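Local structure of cyclopenase asqI (5YY3) at residues Ser268-Ile273 and Ile286-Leu291; Leu75-Leu80 and Tyr352-Asn357; Gly262-Phe267 and Glu365-Asn370. The protein catalyses, as a zinc-dependent cyclopenase, the conversion of 4'-methoxycyclopenin into 4'-methoxyviridicatin during aspoquinolone biosynthesis. One frame throughout, in Å; residues are numbered along the deposited sequence.

Interaction 1 of 3, residues Ser268-Ile273 and Ile286-Leu291; sequences STWYSI and IPRARL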
# COMPACT_ATOMS: atom_id res chain seq x y z
N SER A 268 21.08 -9.44 -3.99
CA SER A 268 22.39 -9.99 -3.66
C SER A 268 22.30 -11.49 -3.45
O SER A 268 21.22 -12.01 -3.13
CB SER A 268 22.95 -9.31 -2.40
OG SER A 268 23.15 -7.92 -2.62
N THR A 269 23.40 -12.20 -3.65
CA THR A 269 23.45 -13.64 -3.40
C THR A 269 24.76 -14.02 -2.74
O THR A 269 25.68 -13.21 -2.66
CB THR A 269 23.36 -14.47 -4.69
OG1 THR A 269 24.57 -14.30 -5.45
CG2 THR A 269 22.15 -14.08 -5.52
N TRP A 270 24.85 -15.26 -2.26
CA TRP A 270 26.16 -15.82 -1.93
C TRP A 270 27.02 -15.83 -3.19
O TRP A 270 26.50 -15.87 -4.31
CB TRP A 270 26.05 -17.24 -1.38
CG TRP A 270 25.62 -17.34 0.06
CD1 TRP A 270 25.21 -16.33 0.88
CD2 TRP A 270 25.57 -18.54 0.85
NE1 TRP A 270 24.92 -16.82 2.13
CE2 TRP A 270 25.12 -18.17 2.13
CE3 TRP A 270 25.85 -19.88 0.59
CZ2 TRP A 270 24.96 -19.11 3.17
CZ3 TRP A 270 25.68 -20.81 1.60
CH2 TRP A 270 25.24 -20.42 2.88
N TYR A 271 28.33 -15.78 -3.01
CA TYR A 271 29.22 -16.06 -4.13
C TYR A 271 29.29 -17.56 -4.26
O TYR A 271 29.47 -18.26 -3.25
CB TYR A 271 30.60 -15.47 -3.92
CG TYR A 271 30.63 -13.98 -4.10
CD1 TYR A 271 30.36 -13.12 -3.05
CD2 TYR A 271 30.91 -13.42 -5.36
CE1 TYR A 271 30.38 -11.75 -3.22
CE2 TYR A 271 30.93 -12.04 -5.54
CZ TYR A 271 30.66 -11.21 -4.48
OH TYR A 271 30.68 -9.84 -4.66
N SER A 272 29.13 -18.04 -5.49
CA SER A 272 29.29 -19.45 -5.82
C SER A 272 30.60 -20.02 -5.28
O SER A 272 30.60 -21.04 -4.59
CB SER A 272 29.25 -19.67 -7.33
OG SER A 272 27.91 -19.78 -7.77
N ILE A 273 31.70 -19.35 -5.60
CA ILE A 273 33.00 -19.81 -5.13
C ILE A 273 33.51 -18.85 -4.07
O ILE A 273 33.60 -19.21 -2.91
CB ILE A 273 34.01 -19.98 -6.30
CG1 ILE A 273 33.68 -21.25 -7.09
CG2 ILE A 273 35.42 -20.16 -5.77
CD1 ILE A 273 32.67 -21.09 -8.15
N ILE A 286 35.21 -20.94 0.59
CA ILE A 286 34.27 -22.03 0.85
C ILE A 286 33.14 -21.93 -0.17
O ILE A 286 32.20 -21.18 0.01
CB ILE A 286 33.66 -21.98 2.27
CG1 ILE A 286 34.73 -21.73 3.33
CG2 ILE A 286 32.91 -23.29 2.56
CD1 ILE A 286 35.49 -22.98 3.71
N PRO A 287 33.25 -22.69 -1.27
CA PRO A 287 32.22 -22.53 -2.30
C PRO A 287 30.84 -22.96 -1.80
O PRO A 287 30.74 -23.81 -0.91
CB PRO A 287 32.72 -23.43 -3.45
CG PRO A 287 33.73 -24.34 -2.85
CD PRO A 287 34.28 -23.68 -1.63
N ARG A 288 29.80 -22.34 -2.35
CA ARG A 288 28.43 -22.69 -2.02
C ARG A 288 28.19 -24.20 -2.01
O ARG A 288 27.51 -24.73 -1.11
CB ARG A 288 27.48 -22.02 -3.01
CG ARG A 288 26.02 -22.31 -2.70
CD ARG A 288 25.13 -21.68 -3.75
NE ARG A 288 25.43 -22.23 -5.06
CZ ARG A 288 25.58 -21.51 -6.17
NH1 ARG A 288 25.45 -20.18 -6.14
NH2 ARG A 288 25.86 -22.13 -7.31
N ALA A 289 28.76 -24.90 -2.99
CA ALA A 289 28.55 -26.35 -3.14
C ALA A 289 29.05 -27.13 -1.92
O ALA A 289 28.47 -28.15 -1.53
CB ALA A 289 29.23 -26.85 -4.40
N ARG A 290 30.11 -26.63 -1.31
CA ARG A 290 30.72 -27.24 -0.13
C ARG A 290 29.76 -27.15 1.08
O ARG A 290 29.63 -28.09 1.87
CB ARG A 290 32.06 -26.56 0.17
CG ARG A 290 32.85 -27.12 1.33
CD ARG A 290 33.31 -28.54 1.06
NE ARG A 290 34.01 -29.10 2.22
CZ ARG A 290 34.03 -30.40 2.52
NH1 ARG A 290 33.38 -31.28 1.75
NH2 ARG A 290 34.67 -30.83 3.60
N LEU A 291 29.07 -26.01 1.22
CA LEU A 291 28.11 -25.83 2.30
C LEU A 291 26.88 -26.71 2.07
O LEU A 291 26.39 -27.36 3.00
CB LEU A 291 27.70 -24.37 2.43
CG LEU A 291 28.82 -23.45 2.93
CD1 LEU A 291 29.11 -22.38 1.90
CD2 LEU A 291 28.46 -22.82 4.25
O HOH W 1 29.73 -23.62 -5.50
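Arg288 extends from the start of helix 288-304 with CG anti to its backbone N (chi1 -179°), which sets CG beside Trp270; a later bend at chi3 turns NE out of this line. CG meets the edge of the indole near the ring plane, 4.1 Å from Trp270 CE3. Although the two side chains approach at a slant, the indole and guanidinium planes are only 6° apart. Ser272 CA lies over one guanidinium face, offset toward its rim, and Ser272 OG is 3.0 Å from Arg288 NH1. Farther along the indole, Trp270 CZ3 packs against Leu291 CD1 at 3.8 Å, one helical turn on. Trp270 is further enclosed by Trp240, Tyr243 and Phe363.

The polar centre of the contact is Ser272 O, which accepts a hydrogen bond from Arg288 N (2.7 Å, N-H...O 151°). A water donates to the same oxygen at 2.9 Å and accepts from Ala289 N, so one loop carbonyl serves two amides, the second indirectly. Nearby, Ile273 CG1 lies loosely against Pro287 CB, and the isoleucine also packs on Leu613 of the second subunit. With Pro287, which has no side-chain oxygen, at the N-cap, this illustrates a helix N-terminus whose first N-H is bound by a loop carbonyl and whose second is reached through a water, here within the helical domain of the tyrosinase-hemocyanin family.

Interaction 2 of 3, residues Leu75-Leu80 and Tyr352-Asn357; sequences LSPEHL and YGNLHN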
# COMPACT_ATOMS: atom_id res chain seq x y z
N LEU A 75 33.65 -13.01 11.61
CA LEU A 75 32.68 -13.99 11.12
C LEU A 75 33.38 -15.14 10.38
O LEU A 75 32.72 -16.00 9.79
CB LEU A 75 31.65 -13.33 10.19
CG LEU A 75 30.54 -12.51 10.85
CD1 LEU A 75 29.54 -12.01 9.81
CD2 LEU A 75 29.82 -13.33 11.91
N SER A 76 34.70 -15.14 10.39
CA SER A 76 35.46 -16.24 9.79
C SER A 76 35.89 -17.30 10.83
O SER A 76 36.53 -16.97 11.83
CB SER A 76 36.69 -15.70 9.06
OG SER A 76 37.61 -16.75 8.80
N PRO A 77 35.52 -18.56 10.59
CA PRO A 77 35.89 -19.63 11.54
C PRO A 77 37.40 -19.70 11.82
O PRO A 77 37.79 -19.92 12.97
CB PRO A 77 35.39 -20.90 10.84
CG PRO A 77 34.23 -20.41 10.02
CD PRO A 77 34.63 -19.05 9.53
N GLU A 78 38.22 -19.50 10.79
CA GLU A 78 39.67 -19.47 10.97
C GLU A 78 40.10 -18.35 11.92
O GLU A 78 40.91 -18.55 12.83
CB GLU A 78 40.38 -19.31 9.63
CG GLU A 78 40.33 -20.56 8.77
CD GLU A 78 38.97 -20.78 8.10
OE1 GLU A 78 38.14 -19.84 8.10
OE2 GLU A 78 38.75 -21.88 7.57
N HIS A 79 39.53 -17.17 11.72
CA HIS A 79 39.86 -16.03 12.56
C HIS A 79 39.30 -16.20 13.97
O HIS A 79 39.86 -15.68 14.93
CB HIS A 79 39.34 -14.73 11.95
CG HIS A 79 40.09 -14.29 10.74
ND1 HIS A 79 40.81 -13.11 10.71
CD2 HIS A 79 40.22 -14.84 9.51
CE1 HIS A 79 41.36 -12.97 9.52
NE2 HIS A 79 41.02 -14.00 8.77
N LEU A 80 38.18 -16.91 14.10
CA LEU A 80 37.58 -17.10 15.42
C LEU A 80 38.45 -18.04 16.24
O LEU A 80 38.59 -17.88 17.45
CB LEU A 80 36.14 -17.64 15.31
CG LEU A 80 35.13 -16.63 14.74
CD1 LEU A 80 33.87 -17.30 14.24
CD2 LEU A 80 34.79 -15.55 15.77
N TYR A 352 30.23 -33.54 7.96
CA TYR A 352 29.24 -32.58 8.43
C TYR A 352 29.77 -31.14 8.56
O TYR A 352 28.98 -30.18 8.57
CB TYR A 352 28.65 -33.08 9.76
CG TYR A 352 28.17 -34.52 9.64
CD1 TYR A 352 27.11 -34.85 8.81
CD2 TYR A 352 28.82 -35.55 10.32
CE1 TYR A 352 26.68 -36.17 8.68
CE2 TYR A 352 28.40 -36.87 10.19
CZ TYR A 352 27.33 -37.17 9.38
OH TYR A 352 26.91 -38.46 9.23
N GLY A 353 31.08 -30.97 8.67
CA GLY A 353 31.69 -29.65 8.60
C GLY A 353 31.36 -28.66 9.70
O GLY A 353 31.12 -29.03 10.86
N ASN A 354 31.35 -27.38 9.33
CA ASN A 354 31.00 -26.27 10.22
C ASN A 354 29.97 -25.36 9.55
O ASN A 354 30.27 -24.20 9.23
CB ASN A 354 32.25 -25.47 10.60
CG ASN A 354 31.97 -24.44 11.68
OD1 ASN A 354 30.86 -24.38 12.21
ND2 ASN A 354 32.98 -23.65 12.03
N LEU A 355 28.76 -25.87 9.33
CA LEU A 355 27.79 -25.20 8.46
C LEU A 355 27.30 -23.83 8.95
O LEU A 355 27.17 -22.91 8.16
CB LEU A 355 26.58 -26.11 8.24
CG LEU A 355 25.51 -25.63 7.26
CD1 LEU A 355 26.16 -25.25 5.94
CD2 LEU A 355 24.48 -26.71 7.06
N HIS A 356 27.02 -23.71 10.25
CA HIS A 356 26.48 -22.46 10.78
C HIS A 356 27.46 -21.32 10.60
O HIS A 356 27.11 -20.26 10.06
CB HIS A 356 26.12 -22.59 12.27
CG HIS A 356 25.85 -21.27 12.94
ND1 HIS A 356 24.87 -20.40 12.51
CD2 HIS A 356 26.46 -20.66 13.98
CE1 HIS A 356 24.87 -19.32 13.27
NE2 HIS A 356 25.83 -19.45 14.17
N ASN A 357 28.69 -21.52 11.04
CA ASN A 357 29.66 -20.42 11.04
C ASN A 357 30.23 -20.12 9.65
O ASN A 357 30.52 -18.97 9.33
CB ASN A 357 30.78 -20.71 12.04
CG ASN A 357 30.27 -20.78 13.48
OD1 ASN A 357 30.12 -19.75 14.15
ND2 ASN A 357 30.01 -21.99 13.96
O HOH W 2 30.83 -17.15 11.75
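Pro77 and Asn357 bring their backbones together with CA atoms 6.3 Å apart where two helix N-termini meet, those of helix 77-92 and helix 355-367. Each helix begins after a residue with a polar side chain at the N-cap, Ser76 in one and Asn354 in the other. Gly353, with its positive phi of 65°, links Asn354 to the end of the preceding helix. Pro77 occupies the first turn, where a proline costs no helical hydrogen bond, and Ser76 O accepts the bond from Leu80 N that starts the regular pattern.

No direct hydrogen bond joins the segments. Instead, Leu75 O and Asn357 O approach to 3.7 Å, and a single water donates to both, at 3.0 Å from each, turning a meeting of two acceptors into a favourable bridge. The proline ring supplies most of the side-chain contact. Its CG lies 4.0 Å from Asn357 CB as the two side chains slide past each other in opposite directions, while its CB is 3.8 Å from Asn354 ND2. Asn354 has CG anti to the backbone N (chi1 -172°), which carries its amide carbon toward the proline. Leu80 CD1 makes a more distant approach to Asn357 OD1.

The contact joins the starts of helix 77-92 and helix 355-367 close to the zinc site: the side chain of Asn357 is about 7 Å from that of the zinc ligand His190. The asparagine amide is itself held firmly. Its ND2 donates to Asp332 OD1 and also to Asn354 OD1, the latter bond 3.1 Å long and nearly straight (168°), arriving on a lone pair in the plane of the acceptor carbonyl.

Interaction 3 of 3, residues Gly262-Phe267 and Glu365-Asn370; sequences GGYPPF and EMAYRN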
# COMPACT_ATOMS: atom_id res chain seq x y z
N GLY A 262 28.86 -1.54 5.55
CA GLY A 262 27.81 -1.35 4.57
C GLY A 262 26.81 -2.48 4.54
O GLY A 262 26.90 -3.46 5.29
N GLY A 263 25.82 -2.35 3.65
CA GLY A 263 24.86 -3.40 3.44
C GLY A 263 25.12 -4.11 2.12
O GLY A 263 26.26 -4.44 1.80
N TYR A 264 24.06 -4.33 1.36
CA TYR A 264 24.14 -5.01 0.08
C TYR A 264 22.90 -4.60 -0.73
O TYR A 264 21.87 -4.26 -0.15
CB TYR A 264 24.23 -6.54 0.28
CG TYR A 264 23.18 -7.09 1.22
CD1 TYR A 264 21.89 -7.31 0.78
CD2 TYR A 264 23.48 -7.37 2.56
CE1 TYR A 264 20.93 -7.79 1.61
CE2 TYR A 264 22.50 -7.86 3.42
CZ TYR A 264 21.22 -8.07 2.93
OH TYR A 264 20.21 -8.56 3.73
N PRO A 265 23.01 -4.62 -2.07
CA PRO A 265 21.87 -4.18 -2.90
C PRO A 265 20.74 -5.23 -3.00
O PRO A 265 20.90 -6.35 -2.53
CB PRO A 265 22.53 -3.95 -4.27
CG PRO A 265 23.72 -4.89 -4.27
CD PRO A 265 24.22 -4.86 -2.86
N PRO A 266 19.61 -4.86 -3.62
CA PRO A 266 18.57 -5.87 -3.87
C PRO A 266 19.08 -7.00 -4.75
O PRO A 266 19.90 -6.76 -5.64
CB PRO A 266 17.47 -5.08 -4.58
CG PRO A 266 17.72 -3.66 -4.21
CD PRO A 266 19.19 -3.52 -4.05
N PHE A 267 18.60 -8.21 -4.49
CA PHE A 267 18.99 -9.41 -5.24
C PHE A 267 20.48 -9.74 -5.14
O PHE A 267 21.06 -10.26 -6.07
CB PHE A 267 18.55 -9.26 -6.71
CG PHE A 267 17.06 -9.18 -6.87
CD1 PHE A 267 16.40 -7.96 -6.80
CD2 PHE A 267 16.30 -10.33 -7.06
CE1 PHE A 267 15.01 -7.87 -6.92
CE2 PHE A 267 14.92 -10.25 -7.20
CZ PHE A 267 14.27 -9.02 -7.12
N GLU A 365 30.82 -12.38 3.31
CA GLU A 365 31.55 -12.37 2.05
C GLU A 365 30.71 -11.72 0.96
O GLU A 365 31.22 -10.92 0.16
CB GLU A 365 31.95 -13.81 1.67
CG GLU A 365 32.55 -13.94 0.30
CD GLU A 365 32.74 -15.39 -0.12
OE1 GLU A 365 31.74 -16.15 -0.13
OE2 GLU A 365 33.89 -15.76 -0.42
N MET A 366 29.43 -12.05 0.93
CA MET A 366 28.48 -11.40 0.01
C MET A 366 28.43 -9.88 0.17
O MET A 366 28.30 -9.15 -0.81
CB MET A 366 27.08 -11.98 0.21
CG MET A 366 25.96 -11.15 -0.41
SD MET A 366 24.41 -11.33 0.49
CE MET A 366 24.19 -13.09 0.36
N ALA A 367 28.51 -9.42 1.41
CA ALA A 367 28.35 -8.00 1.73
C ALA A 367 29.66 -7.23 1.59
O ALA A 367 29.63 -6.01 1.47
CB ALA A 367 27.79 -7.84 3.14
N TYR A 368 30.79 -7.93 1.62
CA TYR A 368 32.09 -7.27 1.48
C TYR A 368 32.27 -6.62 0.11
O TYR A 368 32.12 -7.27 -0.93
CB TYR A 368 33.23 -8.27 1.69
CG TYR A 368 34.56 -7.59 1.82
CD1 TYR A 368 35.34 -7.30 0.70
CD2 TYR A 368 35.05 -7.22 3.06
CE1 TYR A 368 36.57 -6.67 0.82
CE2 TYR A 368 36.27 -6.60 3.20
CZ TYR A 368 37.03 -6.32 2.08
OH TYR A 368 38.24 -5.69 2.24
N ARG A 369 32.61 -5.34 0.12
CA ARG A 369 32.74 -4.59 -1.13
C ARG A 369 34.08 -3.87 -1.25
O ARG A 369 34.45 -3.09 -0.37
CB ARG A 369 31.60 -3.59 -1.26
CG ARG A 369 30.83 -3.72 -2.56
CD ARG A 369 29.43 -3.13 -2.44
NE ARG A 369 28.57 -3.89 -1.53
CZ ARG A 369 28.01 -5.06 -1.84
NH1 ARG A 369 28.24 -5.63 -3.02
NH2 ARG A 369 27.22 -5.67 -0.96
N ASN A 370 34.78 -4.13 -2.37
CA ASN A 370 36.10 -3.58 -2.71
C ASN A 370 36.98 -3.14 -1.53
O ASN A 370 38.21 -3.17 -1.62
CB ASN A 370 35.94 -2.40 -3.67
CG ASN A 370 35.95 -2.84 -5.13
OD1 ASN A 370 36.75 -3.68 -5.53
ND2 ASN A 370 35.06 -2.25 -5.93
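Gly263 O receives a nearly straight hydrogen bond from Arg369 NH2, 3.2 Å long with an N-H...O angle of 169°. The bond lies in both the carbonyl and the guanidinium planes, so NH2 points at a lone pair of the oxygen while the oxygen sits at the guanidinium edge. The same nitrogen nestles against the following residue, 3.3 Å from Tyr264 CA and 3.4 Å from Tyr264 CB. Pro265 comes tip to tip with the arginine: its CD stands over one guanidinium face, 3.6 Å from Arg369 NH2.

A second, apolar half of the contact uses the tyrosine ring. Tyr264 has CG between its backbone N and carbonyl carbon (chi1 49°), and its ring meets the helix in two ways. Met366 SD rests over the ring face, 4.6 Å from the centroid and 16° off the normal, a Met-aromatic contact. Ala367 CB instead meets the ring edge, 4.4 Å from Tyr264 CD2. The phenol OH is hydrogen-bonded elsewhere, to Asp390 OD1.

The contact sets the loop between helices 210-231 and 288-304 against the C-terminal end of helix 355-367. Asn275, farther along that loop, donates to Glu365 O and Tyr368 O near the same helix end, and Met366 also packs on Trp270 of the same loop, so that the loop meets the end of this helix at several points.

How the interactions relate
Helix 355-367 ties the set together: interaction 2 uses its first turn and interaction 3 its last, while interaction 1 borders it through Trp270 and Leu291. Interactions 1 and 3 are partly buried, lie away from the zinc and touch each other, with Trp270 CD1 3.4 Å from Met366 CE. Interaction 2 is a surface contact nearer the metal; it meets interaction 1 where Leu291 O packs on Leu355 CD1. Their chemistry follows their position. Interaction 1 gives a loop carbonyl to one helix-start amide directly and to the next through water, interaction 2 joins two helix starts through a shared water and a proline ring, and interaction 3 holds a loop carbonyl with an arginine beyond a helix end.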